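Local coordinates for GH5 (Bacteroidetes bacterium AC2a, PDB 4YHE), which is probably an endo-acting cellulase of glycoside hydrolase family 5, hydrolysing beta-glucosidic bonds of cellulose or related glucans, at residues A[29-34]-A[65-70]; A[74-79]-A[144-149]; A[314-319]-A[375-380]. One frame throughout, in Å; residues are numbered along the deposited sequence.

How the contacts relate
All three contacts sit on the periphery of one eight-stranded parallel beta/alpha barrel, each centred about 21 to 22 Å from the centre of the chain. They follow one another along the sequence. Contacts 1 and 2 are neighbours, with centres about 13 Å apart, and share the loop between strand 57-60 and helix 78-93. Gly69 N lies 2.7 Å from Ala75 O, a probable hydrogen bond between them. Contact 1 ties that loop to strand 31-32, and contact 2 ties it to helix 129-149. Contact 3 lies on the opposite side of the chain's centre, its centre about 42 Å from both others. It separately fastens helix 377-382, near the C-terminus, to barrel helix 304-323.

Contact 1 of 3, residues A[29-34]-A[65-70]; sequences DGCSYE and MGHIGN
His67 holds CG beside its backbone N and anti to its carbonyl carbon (chi1 -51°), and chi2 of -75° turns NE2 toward Ser32. The ring meets Ser32 edge-on. His67 NE2 donates to Ser32 O at 2.8 Å, with the acceptor near the ring plane. The donor stands above the carbonyl plane, and the angle at hydrogen is a modest 142°. Ser32 OG, in the crowded position between N and the carbonyl carbon, lies 3.1 Å from His67 NE2 and is hydrogen-bonded to Thr63 O. The other ring nitrogen, His67 ND1, is hydrogen-bonded to Glu77 OE1, so both ring nitrogens have a partner and the ring rotation is fixed. Trp80 stacks on the ring. Cys31 SG, anti to its backbone N, approaches obliquely and comes 3.7 Å from His67 CE1.

This contact joins the short antiparallel hairpin of strands 27-28 and 31-32 to the loop that follows barrel strand 57-60. Ser32 N donates to Met65 O at 3.1 Å, nearly along the C=O axis. The same oxygen receives a CA-H contact from Cys31.

The backbone angles of Gly66 already call for glycine, and a CB here would also clash with Cys31 CA and Gly30 O. Gly66 CA lies 3.2 Å from Gly30 O. Met65, bent at chi3, lays CE 3.9 Å from Gly30 CA.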
loop_
_atom_site.group_PDB
_atom_site.type_symbol
_atom_site.label_atom_id
_atom_site.label_comp_id
_atom_site.label_asym_id
_atom_site.label_seq_id
_atom_site.Cartn_x
_atom_site.Cartn_y
_atom_site.Cartn_z
ATOM N N ASP A 29 20.628 -6.936 7.232
ATOM C CA ASP A 29 21.844 -7.598 6.715
ATOM C C ASP A 29 21.575 -8.355 5.414
ATOM O O ASP A 29 22.234 -9.340 5.118
ATOM C CB ASP A 29 22.445 -8.534 7.783
ATOM C CG ASP A 29 22.770 -7.804 9.086
ATOM O OD1 ASP A 29 23.082 -6.592 9.057
ATOM O OD2 ASP A 29 22.691 -8.435 10.153
ATOM N N GLY A 30 20.613 -7.873 4.630
ATOM C CA GLY A 30 20.349 -8.425 3.307
ATOM C C GLY A 30 19.396 -9.599 3.213
ATOM O O GLY A 30 19.287 -10.237 2.158
ATOM N N CYS A 31 18.683 -9.906 4.288
ATOM C CA CYS A 31 17.741 -11.004 4.240
ATOM C C CYS A 31 16.489 -10.643 5.014
ATOM O O CYS A 31 16.557 -10.065 6.102
ATOM C CB CYS A 31 18.367 -12.278 4.829
ATOM S SG CYS A 31 17.360 -13.767 4.619
ATOM N N SER A 32 15.360 -10.996 4.437
ATOM C CA SER A 32 14.079 -10.815 5.118
ATOM C C SER A 32 13.764 -12.005 6.008
ATOM O O SER A 32 14.181 -13.145 5.728
ATOM C CB SER A 32 12.940 -10.548 4.124
ATOM O OG SER A 32 12.890 -11.521 3.117
ATOM N N TYR A 33 13.096 -11.714 7.123
ATOM C CA TYR A 33 12.653 -12.723 8.086
ATOM C C TYR A 33 11.353 -12.196 8.712
ATOM O O TYR A 33 11.281 -11.019 9.128
ATOM C CB TYR A 33 13.671 -12.970 9.221
ATOM C CG TYR A 33 15.152 -12.646 8.962
ATOM C CD1 TYR A 33 15.630 -11.330 9.074
ATOM C CD2 TYR A 33 16.084 -13.658 8.707
ATOM C CE1 TYR A 33 16.966 -11.034 8.879
ATOM C CE2 TYR A 33 17.434 -13.373 8.525
ATOM C CZ TYR A 33 17.870 -12.045 8.599
ATOM O OH TYR A 33 19.211 -11.715 8.401
ATOM N N GLU A 34 10.353 -13.051 8.800
ATOM C CA GLU A 34 9.028 -12.618 9.216
ATOM C C GLU A 34 9.059 -11.915 10.576
ATOM O O GLU A 34 8.375 -10.912 10.775
ATOM C CB GLU A 34 8.061 -13.789 9.264
ATOM C CG GLU A 34 6.640 -13.325 9.453
ATOM C CD GLU A 34 5.641 -14.448 9.388
ATOM O OE1 GLU A 34 6.033 -15.591 9.106
ATOM O OE2 GLU A 34 4.459 -14.176 9.662
ATOM N N MET A 65 14.621 -10.185 -1.022
ATOM C CA MET A 65 16.027 -10.071 -0.752
ATOM C C MET A 65 16.484 -11.074 0.311
ATOM O O MET A 65 15.909 -11.137 1.392
ATOM C CB MET A 65 16.201 -8.620 -0.268
ATOM C CG MET A 65 17.586 -8.081 -0.194
ATOM S SD MET A 65 17.495 -6.364 0.322
ATOM C CE MET A 65 17.113 -6.594 2.051
ATOM N N GLY A 66 17.516 -11.862 -0.016
ATOM C CA GLY A 66 18.030 -12.927 0.870
ATOM C C GLY A 66 17.492 -14.311 0.489
ATOM O O GLY A 66 18.042 -15.315 0.928
ATOM N N HIS A 67 16.425 -14.360 -0.318
ATOM C CA HIS A 67 15.768 -15.613 -0.695
ATOM C C HIS A 67 15.804 -15.815 -2.164
ATOM O O HIS A 67 15.070 -16.626 -2.678
ATOM C CB HIS A 67 14.309 -15.639 -0.215
ATOM C CG HIS A 67 14.172 -15.313 1.226
ATOM N ND1 HIS A 67 14.514 -16.201 2.219
ATOM C CD2 HIS A 67 13.813 -14.170 1.847
ATOM C CE1 HIS A 67 14.351 -15.625 3.395
ATOM N NE2 HIS A 67 13.902 -14.399 3.196
ATOM N N ILE A 68 16.682 -15.078 -2.841
ATOM C CA ILE A 68 16.760 -15.090 -4.278
ATOM C C ILE A 68 18.136 -15.651 -4.654
ATOM O O ILE A 68 19.175 -15.171 -4.174
ATOM C CB ILE A 68 16.594 -13.667 -4.866
ATOM C CG1 ILE A 68 15.291 -13.014 -4.366
ATOM C CG2 ILE A 68 16.568 -13.729 -6.386
ATOM C CD1 ILE A 68 15.199 -11.535 -4.662
ATOM N N GLY A 69 18.143 -16.657 -5.511
ATOM C CA GLY A 69 19.409 -17.269 -5.932
ATOM C C GLY A 69 20.165 -16.385 -6.905
ATOM O O GLY A 69 19.694 -15.307 -7.292
ATOM N N ASN A 70 21.334 -16.864 -7.330
ATOM C CA ASN A 70 22.172 -16.131 -8.267
ATOM C C ASN A 70 21.531 -16.025 -9.630
ATOM O O ASN A 70 20.668 -16.828 -9.999
ATOM C CB ASN A 70 23.563 -16.805 -8.400
ATOM C CG ASN A 70 24.385 -16.696 -7.130
ATOM O OD1 ASN A 70 24.099 -15.866 -6.272
ATOM N ND2 ASN A 70 25.398 -17.549 -6.990
#

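Contact 2 of 3, residues A[74-79]-A[144-149]; sequences YAIERG and LQIGKR
The chain at 74-79 runs as an open loop until it enters helix 78-93, with Glu77 at the N-cap position, and it faces the last turns of helix 129-149, the nearest CA atoms being those of Ile76 and Gln145, 7.5 Å apart. Gln145 carries the contact. Its CG is beside the backbone N, and the chain is extended beyond it (chi2 172°), so the amide reaches the loop backbone. Two bonds grip that amide. Gln145 NE2 donates to Tyr74 O at 2.9 Å, in a bond almost straight at hydrogen (170°). The acceptor lies in the amide plane of Gln145, but the donor stands above the Tyr74 carbonyl plane. Ile76 N donates to Gln145 OE1 at 2.8 Å, on an in-plane lone pair. Together they fix the turn of the amide group, and NE2 also bonds to Met141 O one helical turn back.

Ile76 points toward the helix. It lies alongside Gln145, the two side chains running opposite ways. Its CD1 touches Gln145 CB at 3.8 Å and Ile146 CG1 at 4.2 Å. Trp64 meets both isoleucines.

Farther along, Arg78 and Arg149 are nearly perpendicular. Arg78 CG sits at the edge of the Arg149 guanidinium, 4.0 Å from NH1. The like charges do not touch. Arg149 forms salt bridges with Asp82 and Asp85 of helix 78-93, which probably offset its charge. Gln145 thus ties the loop entering helix 78-93 to the end of helix 129-149. Both helices belong to the outer layer of the TIM barrel.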
loop_
_atom_site.group_PDB
_atom_site.type_symbol
_atom_site.label_atom_id
_atom_site.label_comp_id
_atom_site.label_asym_id
_atom_site.label_seq_id
_atom_site.Cartn_x
_atom_site.Cartn_y
_atom_site.Cartn_z
ATOM N N TYR A 74 17.735 -16.625 -10.751
ATOM C CA TYR A 74 17.196 -15.919 -9.589
ATOM C C TYR A 74 16.152 -16.791 -8.866
ATOM O O TYR A 74 15.029 -16.359 -8.567
ATOM C CB TYR A 74 16.622 -14.549 -9.998
ATOM C CG TYR A 74 17.621 -13.602 -10.671
ATOM C CD1 TYR A 74 18.551 -12.876 -9.923
ATOM C CD2 TYR A 74 17.602 -13.408 -12.046
ATOM C CE1 TYR A 74 19.442 -11.999 -10.537
ATOM C CE2 TYR A 74 18.471 -12.544 -12.665
ATOM C CZ TYR A 74 19.386 -11.836 -11.914
ATOM O OH TYR A 74 20.258 -10.988 -12.558
ATOM N N ALA A 75 16.544 -18.028 -8.573
ATOM C CA ALA A 75 15.616 -19.005 -8.012
ATOM C C ALA A 75 15.161 -18.561 -6.618
ATOM O O ALA A 75 15.995 -18.227 -5.778
ATOM C CB ALA A 75 16.272 -20.386 -7.933
ATOM N N ILE A 76 13.849 -18.564 -6.374
ATOM C CA ILE A 76 13.338 -18.198 -5.070
ATOM C C ILE A 76 13.356 -19.411 -4.156
ATOM O O ILE A 76 12.820 -20.455 -4.495
ATOM C CB ILE A 76 11.877 -17.698 -5.140
ATOM C CG1 ILE A 76 11.791 -16.419 -5.995
ATOM C CG2 ILE A 76 11.321 -17.479 -3.730
ATOM C CD1 ILE A 76 10.364 -15.970 -6.225
ATOM N N GLU A 77 13.925 -19.240 -2.978
ATOM C CA GLU A 77 14.008 -20.281 -1.967
ATOM C C GLU A 77 12.615 -20.834 -1.675
ATOM O O GLU A 77 11.688 -20.078 -1.375
ATOM C CB GLU A 77 14.655 -19.645 -0.747
ATOM C CG GLU A 77 14.851 -20.499 0.469
ATOM C CD GLU A 77 14.858 -19.611 1.697
ATOM O OE1 GLU A 77 15.695 -18.674 1.740
ATOM O OE2 GLU A 77 13.981 -19.810 2.574
ATOM N N ARG A 78 12.435 -22.148 -1.795
ATOM C CA ARG A 78 11.077 -22.707 -1.689
ATOM C C ARG A 78 10.408 -22.470 -0.364
ATOM O O ARG A 78 9.203 -22.252 -0.313
ATOM C CB ARG A 78 11.047 -24.217 -1.943
ATOM C CG ARG A 78 9.618 -24.759 -1.876
ATOM C CD ARG A 78 9.368 -25.829 -2.902
ATOM N NE ARG A 78 9.481 -27.159 -2.330
ATOM C CZ ARG A 78 9.684 -28.264 -3.046
ATOM N NH1 ARG A 78 9.818 -28.204 -4.367
ATOM N NH2 ARG A 78 9.766 -29.437 -2.431
ATOM N N GLY A 79 11.155 -22.551 0.731
ATOM C CA GLY A 79 10.558 -22.336 2.046
ATOM C C GLY A 79 9.939 -20.951 2.179
ATOM O O GLY A 79 8.865 -20.776 2.781
ATOM N N LEU A 144 7.658 -14.288 -12.669
ATOM C CA LEU A 144 7.313 -15.558 -13.302
ATOM C C LEU A 144 7.114 -16.657 -12.254
ATOM O O LEU A 144 6.137 -17.390 -12.314
ATOM C CB LEU A 144 8.409 -15.975 -14.274
ATOM C CG LEU A 144 8.333 -15.448 -15.700
ATOM C CD1 LEU A 144 9.579 -15.903 -16.461
ATOM C CD2 LEU A 144 7.067 -15.941 -16.404
ATOM N N GLN A 145 8.030 -16.742 -11.288
ATOM C CA GLN A 145 7.957 -17.772 -10.241
ATOM C C GLN A 145 6.757 -17.578 -9.354
ATOM O O GLN A 145 6.035 -18.542 -9.037
ATOM C CB GLN A 145 9.235 -17.774 -9.404
ATOM C CG GLN A 145 10.433 -18.319 -10.147
ATOM C CD GLN A 145 11.719 -18.139 -9.390
ATOM O OE1 GLN A 145 12.022 -18.907 -8.468
ATOM N NE2 GLN A 145 12.497 -17.134 -9.770
ATOM N N ILE A 146 6.531 -16.319 -8.948
ATOM C CA ILE A 146 5.415 -16.000 -8.120
ATOM C C ILE A 146 4.128 -16.357 -8.822
ATOM O O ILE A 146 3.260 -16.981 -8.232
ATOM C CB ILE A 146 5.385 -14.508 -7.694
ATOM C CG1 ILE A 146 6.563 -14.205 -6.774
ATOM C CG2 ILE A 146 4.077 -14.179 -7.011
ATOM C CD1 ILE A 146 6.822 -12.730 -6.526
ATOM N N GLY A 147 3.981 -15.935 -10.072
ATOM C CA GLY A 147 2.786 -16.263 -10.830
ATOM C C GLY A 147 2.604 -17.781 -11.004
ATOM O O GLY A 147 1.491 -18.294 -10.902
ATOM N N LYS A 148 3.681 -18.500 -11.268
ATOM C CA LYS A 148 3.556 -19.959 -11.441
ATOM C C LYS A 148 3.084 -20.657 -10.178
ATOM O O LYS A 148 2.272 -21.564 -10.260
ATOM C CB LYS A 148 4.850 -20.565 -11.939
ATOM C CG LYS A 148 5.001 -20.356 -13.434
ATOM C CD LYS A 148 6.373 -20.790 -13.921
ATOM C CE LYS A 148 6.591 -20.374 -15.370
ATOM N NZ LYS A 148 8.050 -20.373 -15.645
ATOM N N ARG A 149 3.519 -20.196 -9.005
ATOM C CA ARG A 149 3.032 -20.772 -7.748
ATOM C C ARG A 149 1.527 -20.575 -7.590
ATOM O O ARG A 149 0.809 -21.464 -7.091
ATOM C CB ARG A 149 3.779 -20.139 -6.565
ATOM C CG ARG A 149 3.507 -20.792 -5.242
ATOM C CD ARG A 149 4.204 -22.152 -5.175
ATOM N NE ARG A 149 4.141 -22.538 -3.810
ATOM C CZ ARG A 149 5.136 -22.849 -3.009
ATOM N NH1 ARG A 149 6.404 -22.951 -3.398
ATOM N NH2 ARG A 149 4.796 -23.112 -1.779
#

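Contact 3 of 3, residues A[314-319]-A[375-380]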
loop_
_atom_site.group_PDB
_atom_site.type_symbol
_atom_site.label_atom_id
_atom_site.label_comp_id
_atom_site.label_asym_id
_atom_site.label_seq_id
_atom_site.Cartn_x
_atom_site.Cartn_y
_atom_site.Cartn_z
ATOM N N PHE A 314 -9.521 9.693 10.179
ATOM C CA PHE A 314 -9.912 8.485 9.542
ATOM C C PHE A 314 -11.359 8.586 9.011
ATOM O O PHE A 314 -11.628 8.232 7.891
ATOM C CB PHE A 314 -9.784 7.286 10.506
ATOM C CG PHE A 314 -8.339 6.904 10.883
ATOM C CD1 PHE A 314 -7.280 7.118 10.034
ATOM C CD2 PHE A 314 -8.086 6.309 12.092
ATOM C CE1 PHE A 314 -5.986 6.754 10.395
ATOM C CE2 PHE A 314 -6.818 5.912 12.454
ATOM C CZ PHE A 314 -5.761 6.137 11.601
ATOM N N ARG A 315 -12.290 9.055 9.828
ATOM C CA ARG A 315 -13.651 9.144 9.342
ATOM C C ARG A 315 -13.732 9.995 8.098
ATOM O O ARG A 315 -14.310 9.599 7.098
ATOM C CB ARG A 315 -14.571 9.718 10.398
ATOM C CG ARG A 315 -14.798 8.826 11.580
ATOM C CD ARG A 315 -16.059 9.285 12.337
ATOM N NE ARG A 315 -15.933 10.656 12.871
ATOM C CZ ARG A 315 -15.237 10.991 13.954
ATOM N NH1 ARG A 315 -14.589 10.066 14.658
ATOM N NH2 ARG A 315 -15.197 12.262 14.343
ATOM N N TYR A 316 -13.127 11.162 8.155
ATOM C CA TYR A 316 -13.215 12.110 7.039
ATOM C C TYR A 316 -12.564 11.565 5.757
ATOM O O TYR A 316 -13.192 11.527 4.698
ATOM C CB TYR A 316 -12.589 13.438 7.437
ATOM C CG TYR A 316 -12.911 14.569 6.494
ATOM C CD1 TYR A 316 -14.066 15.344 6.675
ATOM C CD2 TYR A 316 -12.093 14.866 5.408
ATOM C CE1 TYR A 316 -14.403 16.334 5.783
ATOM C CE2 TYR A 316 -12.416 15.891 4.516
ATOM C CZ TYR A 316 -13.569 16.634 4.727
ATOM O OH TYR A 316 -13.907 17.667 3.888
ATOM N N ILE A 317 -11.285 11.169 5.823
ATOM C CA ILE A 317 -10.613 10.745 4.602
ATOM C C ILE A 317 -11.186 9.450 3.998
ATOM O O ILE A 317 -11.269 9.322 2.778
ATOM C CB ILE A 317 -9.072 10.648 4.766
ATOM C CG1 ILE A 317 -8.652 9.440 5.584
ATOM C CG2 ILE A 317 -8.521 11.964 5.330
ATOM C CD1 ILE A 317 -7.136 9.328 5.746
ATOM N N CYS A 318 -11.595 8.515 4.848
ATOM C CA CYS A 318 -12.150 7.264 4.387
ATOM C C CYS A 318 -13.540 7.490 3.737
ATOM O O CYS A 318 -13.906 6.785 2.816
ATOM C CB CYS A 318 -12.209 6.259 5.520
ATOM S SG CYS A 318 -10.518 5.748 6.083
ATOM N N LYS A 319 -14.274 8.467 4.234
ATOM C CA LYS A 319 -15.567 8.827 3.595
ATOM C C LYS A 319 -15.270 9.422 2.233
ATOM O O LYS A 319 -15.823 9.013 1.210
ATOM C CB LYS A 319 -16.377 9.793 4.449
ATOM C CG LYS A 319 -17.659 10.258 3.765
ATOM C CD LYS A 319 -18.509 9.092 3.310
ATOM C CE LYS A 319 -19.966 9.521 3.036
ATOM N NZ LYS A 319 -20.597 8.596 2.052
ATOM N N TYR A 375 -25.279 10.595 5.682
ATOM C CA TYR A 375 -23.906 10.571 6.203
ATOM C C TYR A 375 -23.041 11.082 5.073
ATOM O O TYR A 375 -22.921 10.453 4.033
ATOM C CB TYR A 375 -23.517 9.146 6.623
ATOM C CG TYR A 375 -22.104 9.019 7.197
ATOM C CD1 TYR A 375 -21.823 9.409 8.503
ATOM C CD2 TYR A 375 -21.052 8.519 6.419
ATOM C CE1 TYR A 375 -20.531 9.301 9.022
ATOM C CE2 TYR A 375 -19.745 8.434 6.945
ATOM C CZ TYR A 375 -19.504 8.832 8.234
ATOM O OH TYR A 375 -18.241 8.708 8.817
ATOM N N THR A 376 -22.481 12.263 5.276
ATOM C CA THR A 376 -21.782 12.961 4.237
ATOM C C THR A 376 -20.471 13.520 4.785
ATOM O O THR A 376 -20.244 13.598 5.987
ATOM C CB THR A 376 -22.609 14.175 3.736
ATOM O OG1 THR A 376 -22.717 15.120 4.787
ATOM C CG2 THR A 376 -24.025 13.762 3.313
ATOM N N LEU A 377 -19.657 14.008 3.870
ATOM C CA LEU A 377 -18.428 14.642 4.257
ATOM C C LEU A 377 -18.739 15.850 5.161
ATOM O O LEU A 377 -18.098 16.057 6.189
ATOM C CB LEU A 377 -17.685 15.059 3.001
ATOM C CG LEU A 377 -16.190 14.900 3.110
ATOM C CD1 LEU A 377 -15.770 13.564 3.741
ATOM C CD2 LEU A 377 -15.546 15.115 1.744
ATOM N N GLN A 378 -19.776 16.604 4.800
ATOM C CA GLN A 378 -20.216 17.735 5.614
ATOM C C GLN A 378 -20.606 17.341 7.039
ATOM O O GLN A 378 -20.233 18.030 7.975
ATOM C CB GLN A 378 -21.366 18.527 4.931
ATOM C CG GLN A 378 -21.628 19.863 5.633
ATOM C CD GLN A 378 -20.521 20.884 5.416
ATOM O OE1 GLN A 378 -20.047 21.083 4.278
ATOM N NE2 GLN A 378 -20.117 21.570 6.496
ATOM N N SER A 379 -21.344 16.246 7.209
ATOM C CA SER A 379 -21.752 15.806 8.548
ATOM C C SER A 379 -20.569 15.399 9.410
ATOM O O SER A 379 -20.536 15.710 10.583
ATOM C CB SER A 379 -22.794 14.694 8.517
ATOM O OG SER A 379 -22.343 13.506 7.914
ATOM N N ILE A 380 -19.569 14.761 8.809
ATOM C CA ILE A 380 -18.325 14.459 9.540
ATOM C C ILE A 380 -17.601 15.759 9.912
ATOM O O ILE A 380 -17.256 15.990 11.075
ATOM C CB ILE A 380 -17.406 13.573 8.685
ATOM C CG1 ILE A 380 -18.078 12.254 8.325
ATOM C CG2 ILE A 380 -16.148 13.247 9.475
ATOM C CD1 ILE A 380 -17.473 11.566 7.110
#
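The tight part of this contact lies between Tyr316, Leu377, Ile380 and the aliphatic chain of Lys319. Tyr316 holds CG anti to its backbone N (chi1 -166°), which swings the ring alongside the short helix. Leu377 CD1 sits over the centre of one ring face, 3.7 Å from the centroid, a CH-pi contact. Leu377 CG approaches Tyr316 CE1 at 3.5 Å, and CD2 lies near the hydroxyl. Ile380 CG2 comes instead at the ring edge, 4.1 Å from Tyr316 CD1. An alanine here would lose the ring face under Leu377 CD1 and the edge contact with Ile380 CG2, and would probably weaken the packing of the short helix on helix 304-323. Ile380 CD1 and Lys319 CB are 3.4 Å apart, tighter than usual for two carbons. Lys319, bent at chi2, runs alongside the Tyr375 ring, the two side chains pointing opposite ways. Lys319 CE lies 3.7 Å from Tyr375 CD2, and NZ continues to a salt bridge with Asp323.

Helix 304-323 is the last long helix before barrel strand 327-332 of the beta/alpha barrel. Helix 377-382 follows that last strand and helix 357-369, and packs against the outside of helix 304-323. Its start is fixed by an N-cap: Ser379 N donates to Thr376 OG1 at 3.0 Å. Ser379 OG returns a bond to Thr376 O, on an in-plane lone pair, and Ile380 N shares that acceptor.

Toward Arg315 and the hydroxyl end of Tyr375 the packing loosens, and both residues are partly exposed. Their side chains are nearly perpendicular, with Arg315 CB 4.1 Å from Tyr375 OH. That hydroxyl bonds to Ser367 OG on helix 357-369, which also bonds to Arg315 O.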